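Local structure of CRISPR-associated protein CasA/Cse1 (Thermus thermophilus, 4AN8) at residues L173-D183 and G265-L273. The protein is the CasA/Cse1 subunit of the Cascade ribonucleoprotein complex, which probably helps a CRISPR adaptive immune system recognise and target invading nucleic acids. Residues are numbered along the deposited sequence; the frame is centred on the assembly and turned at random.
Sequences LRRYGVGSAKD and GYGPGVEPL. With ACT (acetate ion), chain D.
Arg-175 reaches across to the backbone of Tyr-266, where its NE donates to the carbonyl O at 2.7 Å. The oxygen lies close to the guanidinium plane, but the donor stands above the carbonyl plane, 47° out of it. A bend in the long arginine chain (chi3 72°) brings NE to this oxygen. Water 1 extends the grip, accepting from Arg-175 NH2 and Tyr-266 N and bonding to Tyr-176 OH at 2.9 Å. The edge of the Tyr-176 ring meets the same carbonyl, while Tyr-176 CD2 lies 3.9 Å from Gly-267 CA, the bare glycine letting the ring edge come this close to the backbone.

Apolar contacts gather round the compact ring of Pro-268. Val-178 CG2 touches Pro-268 CG at 3.6 Å, and Leu-173 CD2 nears Pro-268 CB. The forked leucine end serves two neighbours, for Leu-173 CD1 packs 3.6 Å from Tyr-266 CE2.

Farther along, Lys-182 CB rests on Pro-272 CG, and Lys-182 NZ forms a long salt bridge with Glu-271 OE1 (3.8 Å). Water 2 links Glu-271 OE2 to Lys-182 N.

Strands 171-175 and 178-181 form an antiparallel beta hairpin with a type I' turn from Arg-175 to Val-178 and a G1 bulge. It crosses strand 261-273 steeply, at 107° between the short strand segments 173-175 and 265-268. Strand 250-256 pairs with strand 261-273, and His-164 of helix 154-167 bonds Tyr-266 OH.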
loop_
_atom_site.group_PDB
_atom_site.type_symbol
_atom_site.label_atom_id
_atom_site.label_comp_id
_atom_site.label_asym_id
_atom_site.label_seq_id
_atom_site.Cartn_x
_atom_site.Cartn_y
_atom_site.Cartn_z
ATOM N N LEU A 173 1.518 9.064 23.189
ATOM C CA LEU A 173 0.921 10.345 22.823
ATOM C C LEU A 173 0.964 11.332 24.003
ATOM O O LEU A 173 1.480 12.446 23.881
ATOM C CB LEU A 173 -0.525 10.147 22.350
ATOM C CG LEU A 173 -1.307 11.428 22.055
ATOM C CD1 LEU A 173 -0.675 12.123 20.866
ATOM C CD2 LEU A 173 -2.787 11.155 21.786
ATOM N N ARG A 174 0.397 10.930 25.141
ATOM C CA ARG A 174 0.442 11.756 26.355
ATOM C C ARG A 174 -0.016 13.187 26.122
ATOM O O ARG A 174 0.671 14.147 26.453
ATOM C CB ARG A 174 1.825 11.706 26.992
ATOM C CG ARG A 174 2.108 10.342 27.570
ATOM C CD ARG A 174 3.482 10.235 28.187
ATOM N NE ARG A 174 3.665 8.919 28.794
ATOM C CZ ARG A 174 4.840 8.423 29.175
ATOM N NH1 ARG A 174 5.951 9.132 29.004
ATOM N NH2 ARG A 174 4.906 7.213 29.715
ATOM N N ARG A 175 -1.203 13.311 25.552
ATOM C CA ARG A 175 -1.801 14.618 25.322
ATOM C C ARG A 175 -3.306 14.530 25.534
ATOM O O ARG A 175 -3.947 13.508 25.225
ATOM C CB ARG A 175 -1.476 15.135 23.919
ATOM C CG ARG A 175 0.025 15.329 23.656
ATOM C CD ARG A 175 0.314 15.764 22.215
ATOM N NE ARG A 175 -0.088 17.143 21.955
ATOM C CZ ARG A 175 0.699 18.198 22.148
ATOM N NH1 ARG A 175 1.936 18.039 22.601
ATOM N NH2 ARG A 175 0.247 19.420 21.893
ATOM N N TYR A 176 -3.853 15.610 26.089
ATOM C CA TYR A 176 -5.277 15.730 26.330
ATOM C C TYR A 176 -5.912 14.456 26.872
ATOM O O TYR A 176 -7.000 14.063 26.433
ATOM C CB TYR A 176 -6.000 16.237 25.083
ATOM C CG TYR A 176 -5.362 17.493 24.544
ATOM C CD1 TYR A 176 -5.595 18.722 25.149
ATOM C CD2 TYR A 176 -4.498 17.447 23.455
ATOM C CE1 TYR A 176 -4.994 19.873 24.684
ATOM C CE2 TYR A 176 -3.900 18.595 22.972
ATOM C CZ TYR A 176 -4.147 19.802 23.595
ATOM O OH TYR A 176 -3.545 20.949 23.140
ATOM N N GLY A 177 -5.228 13.831 27.833
ATOM C CA GLY A 177 -5.780 12.728 28.598
ATOM C C GLY A 177 -5.626 11.357 27.966
ATOM O O GLY A 177 -6.173 10.375 28.472
ATOM N N VAL A 178 -4.887 11.280 26.861
ATOM C CA VAL A 178 -4.691 10.022 26.161
ATOM C C VAL A 178 -3.211 9.654 26.227
ATOM O O VAL A 178 -2.347 10.377 25.725
ATOM C CB VAL A 178 -5.190 10.108 24.693
ATOM C CG1 VAL A 178 -4.924 8.815 23.944
ATOM C CG2 VAL A 178 -6.699 10.447 24.660
ATOM N N GLY A 179 -2.917 8.536 26.876
ATOM C CA GLY A 179 -1.546 8.107 27.059
ATOM C C GLY A 179 -0.954 7.573 25.764
ATOM O O GLY A 179 0.130 7.977 25.357
ATOM N N SER A 180 -1.664 6.661 25.109
ATOM C CA SER A 180 -1.172 6.137 23.849
ATOM C C SER A 180 -2.270 6.061 22.796
ATOM O O SER A 180 -3.420 5.793 23.099
ATOM C CB SER A 180 -0.511 4.778 24.045
ATOM O OG SER A 180 -1.485 3.800 24.309
ATOM N N ALA A 181 -1.895 6.322 21.552
ATOM C CA ALA A 181 -2.835 6.301 20.442
ATOM C C ALA A 181 -2.777 4.959 19.725
ATOM O O ALA A 181 -1.772 4.249 19.789
ATOM C CB ALA A 181 -2.520 7.424 19.498
ATOM N N LYS A 182 -3.862 4.615 19.050
ATOM C CA LYS A 182 -3.943 3.401 18.244
ATOM C C LYS A 182 -3.412 3.664 16.832
ATOM O O LYS A 182 -3.245 4.815 16.429
ATOM C CB LYS A 182 -5.396 2.922 18.142
ATOM C CG LYS A 182 -6.072 2.685 19.478
ATOM C CD LYS A 182 -5.544 1.436 20.166
ATOM C CE LYS A 182 -6.162 1.258 21.561
ATOM N NZ LYS A 182 -5.683 2.293 22.543
ATOM N N ASP A 183 -3.169 2.579 16.100
ATOM C CA ASP A 183 -2.835 2.621 14.682
ATOM C C ASP A 183 -3.938 3.328 13.894
ATOM O O ASP A 183 -5.136 3.091 14.117
ATOM C CB ASP A 183 -2.723 1.202 14.112
ATOM C CG ASP A 183 -1.457 0.485 14.520
ATOM O OD1 ASP A 183 -0.552 1.094 15.124
ATOM O OD2 ASP A 183 -1.356 -0.716 14.210
ATOM N N GLY A 265 -1.356 22.232 16.270
ATOM C CA GLY A 265 -1.946 21.716 17.489
ATOM C C GLY A 265 -2.097 20.239 17.225
ATOM O O GLY A 265 -2.279 19.851 16.067
ATOM N N TYR A 266 -2.022 19.421 18.273
ATOM C CA TYR A 266 -1.969 17.978 18.121
ATOM C C TYR A 266 -2.566 17.262 19.335
ATOM O O TYR A 266 -2.267 17.611 20.474
ATOM C CB TYR A 266 -0.513 17.543 17.910
ATOM C CG TYR A 266 -0.370 16.126 17.382
ATOM C CD1 TYR A 266 -0.580 15.846 16.025
ATOM C CD2 TYR A 266 -0.030 15.069 18.223
ATOM C CE1 TYR A 266 -0.472 14.572 15.528
ATOM C CE2 TYR A 266 0.086 13.759 17.718
ATOM C CZ TYR A 266 -0.144 13.528 16.366
ATOM O OH TYR A 266 -0.043 12.248 15.827
ATOM N N GLY A 267 -3.418 16.270 19.082
ATOM C CA GLY A 267 -4.008 15.457 20.136
ATOM C C GLY A 267 -4.628 14.175 19.603
ATOM O O GLY A 267 -4.453 13.835 18.447
ATOM N N PRO A 268 -5.380 13.457 20.443
ATOM C CA PRO A 268 -6.124 12.272 19.974
ATOM C C PRO A 268 -7.222 12.798 19.024
ATOM O O PRO A 268 -7.558 13.964 19.191
ATOM C CB PRO A 268 -6.691 11.724 21.272
ATOM C CG PRO A 268 -6.916 12.990 22.120
ATOM C CD PRO A 268 -5.805 13.910 21.781
ATOM N N GLY A 269 -7.796 12.077 18.067
ATOM C CA GLY A 269 -7.801 10.657 17.888
ATOM C C GLY A 269 -9.245 10.207 18.087
ATOM O O GLY A 269 -9.712 10.199 19.202
ATOM N N VAL A 270 -9.972 9.860 17.031
ATOM C CA VAL A 270 -11.134 8.994 17.226
ATOM C C VAL A 270 -10.677 7.545 17.401
ATOM O O VAL A 270 -9.897 7.016 16.607
ATOM C CB VAL A 270 -12.177 9.084 16.093
ATOM C CG1 VAL A 270 -13.231 7.983 16.252
ATOM C CG2 VAL A 270 -12.844 10.423 16.100
ATOM N N GLU A 271 -11.173 6.898 18.449
ATOM C CA GLU A 271 -10.778 5.518 18.761
ATOM C C GLU A 271 -11.433 4.499 17.852
ATOM O O GLU A 271 -12.645 4.429 17.793
ATOM C CB GLU A 271 -11.140 5.167 20.202
ATOM C CG GLU A 271 -10.302 5.866 21.221
ATOM C CD GLU A 271 -8.972 5.186 21.411
ATOM O OE1 GLU A 271 -8.966 3.936 21.484
ATOM O OE2 GLU A 271 -7.941 5.893 21.484
ATOM N N PRO A 272 -10.622 3.679 17.170
ATOM C CA PRO A 272 -11.148 2.623 16.297
ATOM C C PRO A 272 -11.683 1.445 17.105
ATOM O O PRO A 272 -10.962 0.882 17.910
ATOM C CB PRO A 272 -9.912 2.199 15.484
ATOM C CG PRO A 272 -8.751 2.477 16.412
ATOM C CD PRO A 272 -9.145 3.711 17.195
ATOM N N LEU A 273 -12.945 1.100 16.920
ATOM C CA LEU A 273 -13.493 -0.103 17.529
ATOM C C LEU A 273 -13.487 -1.238 16.513
ATOM O O LEU A 273 -13.672 -1.003 15.315
ATOM C CB LEU A 273 -14.916 0.140 18.021
ATOM C CG LEU A 273 -15.068 1.161 19.151
ATOM C CD1 LEU A 273 -16.524 1.305 19.580
ATOM C CD2 LEU A 273 -14.185 0.766 20.335
HETATM C C ACT D . 1.402 8.890 17.469
HETATM O O ACT D . 0.915 8.696 16.316
HETATM O OXT ACT D . 1.396 10.084 17.889
HETATM C CH3 ACT D . 1.965 7.754 18.294
HETATM O O HOH W 1 -1.873 20.878 20.747
HETATM O O HOH W 2 -6.192 6.182 19.023
#